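Local structure of glycerophosphoryl diester phosphodiesterase (3KS6) at residues A[156-161]-A[180-185]. The protein belongs to the glycerophosphoryl diester phosphodiesterase family, enzymes built on a TIM-barrel fold, and carries a bound magnesium ion in this model. Residues are numbered along the deposited sequence; the frame is centred on the assembly and turned at random.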
loop_
_atom_site.group_PDB
_atom_site.type_symbol
_atom_site.label_atom_id
_atom_site.label_comp_id
_atom_site.label_asym_id
_atom_site.label_seq_id
_atom_site.Cartn_x
_atom_site.Cartn_y
_atom_site.Cartn_z
ATOM N N ARG A 156 -1.809 -2.628 -11.533
ATOM C CA ARG A 156 -0.518 -2.653 -10.849
ATOM C C ARG A 156 0.087 -1.248 -10.829
ATOM O O ARG A 156 -0.095 -0.477 -11.793
ATOM C CB ARG A 156 0.462 -3.571 -11.586
ATOM C CG ARG A 156 0.095 -5.055 -11.612
ATOM C CD ARG A 156 0.741 -5.804 -12.806
ATOM N NE ARG A 156 0.130 -5.463 -14.111
ATOM C CZ ARG A 156 0.729 -4.795 -15.107
ATOM N NH1 ARG A 156 1.994 -4.437 -15.033
ATOM N NH2 ARG A 156 0.055 -4.510 -16.217
ATOM N N LEU A 157 0.827 -0.936 -9.764
ATOM C CA LEU A 157 1.606 0.295 -9.722
ATOM C C LEU A 157 2.978 0.022 -9.095
ATOM O O LEU A 157 3.077 -0.690 -8.097
ATOM C CB LEU A 157 0.881 1.439 -9.021
ATOM C CG LEU A 157 0.803 1.472 -7.507
ATOM C CD1 LEU A 157 1.955 2.223 -6.903
ATOM C CD2 LEU A 157 -0.500 2.087 -7.004
ATOM N N TRP A 158 3.994 0.631 -9.702
ATOM C CA TRP A 158 5.381 0.504 -9.275
ATOM C C TRP A 158 5.716 1.631 -8.332
ATOM O O TRP A 158 5.582 2.821 -8.648
ATOM C CB TRP A 158 6.299 0.495 -10.487
ATOM C CG TRP A 158 7.752 0.286 -10.126
ATOM C CD1 TRP A 158 8.250 -0.440 -9.103
ATOM C CD2 TRP A 158 8.874 0.828 -10.831
ATOM N NE1 TRP A 158 9.631 -0.366 -9.097
ATOM C CE2 TRP A 158 10.029 0.419 -10.151
ATOM C CE3 TRP A 158 9.002 1.617 -11.980
ATOM C CZ2 TRP A 158 11.315 0.761 -10.590
ATOM C CZ3 TRP A 158 10.253 1.963 -12.398
ATOM C CH2 TRP A 158 11.399 1.533 -11.718
ATOM N N LEU A 159 6.129 1.240 -7.138
ATOM C CA LEU A 159 6.593 2.164 -6.112
ATOM C C LEU A 159 8.048 2.443 -6.355
ATOM O O LEU A 159 8.898 1.515 -6.345
ATOM C CB LEU A 159 6.415 1.532 -4.740
ATOM C CG LEU A 159 4.946 1.242 -4.353
ATOM C CD1 LEU A 159 4.868 0.294 -3.127
ATOM C CD2 LEU A 159 4.265 2.567 -4.086
ATOM N N VAL A 160 8.330 3.719 -6.591
ATOM C CA VAL A 160 9.683 4.201 -6.963
ATOM C C VAL A 160 10.264 4.975 -5.777
ATOM O O VAL A 160 9.810 6.096 -5.436
ATOM C CB VAL A 160 9.585 5.077 -8.207
ATOM C CG1 VAL A 160 10.972 5.671 -8.592
ATOM C CG2 VAL A 160 8.984 4.276 -9.391
ATOM N N SER A 161 11.253 4.381 -5.116
ATOM C CA SER A 161 11.867 4.975 -3.937
ATOM C C SER A 161 12.647 6.247 -4.282
ATOM O O SER A 161 13.095 6.410 -5.426
ATOM C CB SER A 161 12.829 3.992 -3.289
ATOM O OG SER A 161 13.889 3.717 -4.193
ATOM N N HIS A 180 8.526 -2.477 -18.912
ATOM C CA HIS A 180 7.881 -3.511 -18.094
ATOM C C HIS A 180 6.337 -3.503 -18.091
ATOM O O HIS A 180 5.692 -4.199 -17.265
ATOM C CB HIS A 180 8.404 -3.353 -16.700
ATOM C CG HIS A 180 9.799 -3.873 -16.544
ATOM N ND1 HIS A 180 10.058 -5.115 -15.995
ATOM C CD2 HIS A 180 10.994 -3.361 -16.911
ATOM C CE1 HIS A 180 11.364 -5.321 -15.992
ATOM N NE2 HIS A 180 11.955 -4.276 -16.548
ATOM N N SER A 181 5.764 -2.777 -19.028
ATOM C CA SER A 181 4.299 -2.680 -19.157
ATOM C C SER A 181 3.617 -2.244 -17.866
ATOM O O SER A 181 2.531 -2.743 -17.535
ATOM C CB SER A 181 3.673 -3.997 -19.643
ATOM O OG SER A 181 4.214 -4.377 -20.885
ATOM N N ILE A 182 4.234 -1.287 -17.173
ATOM C CA ILE A 182 3.690 -0.687 -15.952
ATOM C C ILE A 182 3.044 0.632 -16.393
ATOM O O ILE A 182 3.665 1.412 -17.118
ATOM C CB ILE A 182 4.831 -0.479 -14.866
ATOM C CG1 ILE A 182 5.396 -1.860 -14.430
ATOM C CG2 ILE A 182 4.331 0.287 -13.653
ATOM C CD1 ILE A 182 6.734 -1.798 -13.742
ATOM N N HIS A 183 1.823 0.872 -15.931
ATOM C CA HIS A 183 1.034 2.026 -16.349
ATOM C C HIS A 183 0.874 3.088 -15.286
ATOM O O HIS A 183 0.257 4.117 -15.563
ATOM C CB HIS A 183 -0.335 1.553 -16.805
ATOM C CG HIS A 183 -0.256 0.472 -17.829
ATOM N ND1 HIS A 183 0.336 0.668 -19.055
ATOM C CD2 HIS A 183 -0.636 -0.824 -17.790
ATOM C CE1 HIS A 183 0.293 -0.458 -19.743
ATOM N NE2 HIS A 183 -0.280 -1.382 -18.993
ATOM N N GLU A 184 1.463 2.869 -14.102
ATOM C CA GLU A 184 1.366 3.804 -13.009
ATOM C C GLU A 184 2.570 3.659 -12.089
ATOM O O GLU A 184 3.012 2.528 -11.841
ATOM C CB GLU A 184 0.106 3.507 -12.188
ATOM C CG GLU A 184 -0.097 4.441 -11.020
ATOM C CD GLU A 184 -1.432 4.301 -10.293
ATOM O OE1 GLU A 184 -2.365 3.622 -10.779
ATOM O OE2 GLU A 184 -1.537 4.893 -9.194
ATOM N N ILE A 185 3.122 4.789 -11.630
ATOM C CA ILE A 185 4.162 4.784 -10.593
ATOM C C ILE A 185 3.667 5.552 -9.386
ATOM O O ILE A 185 2.768 6.412 -9.492
ATOM C CB ILE A 185 5.551 5.347 -11.069
ATOM C CG1 ILE A 185 5.483 6.856 -11.307
ATOM C CG2 ILE A 185 6.002 4.618 -12.317
ATOM C CD1 ILE A 185 6.817 7.531 -11.684
HETATM O O HOH W 1 0.587 -1.093 -14.303
HETATM O O HOH W 2 -2.527 1.113 -11.662
HETATM O O HOH W 3 0.016 -4.445 -19.358
#
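R156 has CG anti to its carbonyl carbon (chi1 -65°), and the chain bends at chi3 (-72°), which sets NE; the guanidinium beyond it meets the backbone of S181. R156 NH1 donates to S181 O at 3.1 Å. This oxygen lies close to the guanidinium plane, while NH1 sits above the carbonyl plane. NH2 adds a weak bond to the same oxygen, so one carbonyl takes both terminal nitrogens. S181, with positive phi, is the C' residue of the Schellman motif that ends helix 162-179; R156 therefore ties its strand to that helix end. A water between the segments accepts from H183 N and donates to R156 O. A second water donates to both R156 O and E184 OE1, and OE1 also forms a salt bridge with K227.

The strands pair in parallel. W158 N donates to E184 O at 3.0 Å, nearly straight at 166°. The CA of I185 lies 3.1 Å from W158 O, a CA-H...O contact. The extended side chain of E184 crosses that of L157 at a slant, E184 OE2 lying 3.7 Å from L157 CD2. On the other face, W158 CB packs on I182 CG2 at 3.7 Å, and V160 CG2 touches I185 CB at 4.0 Å. W158 and V160 also pack on V173 of the connecting helix. Strand 156-160, helix 162-179 and strand 184-188 form a beta-alpha-beta unit, the repeating element of a TIM barrel.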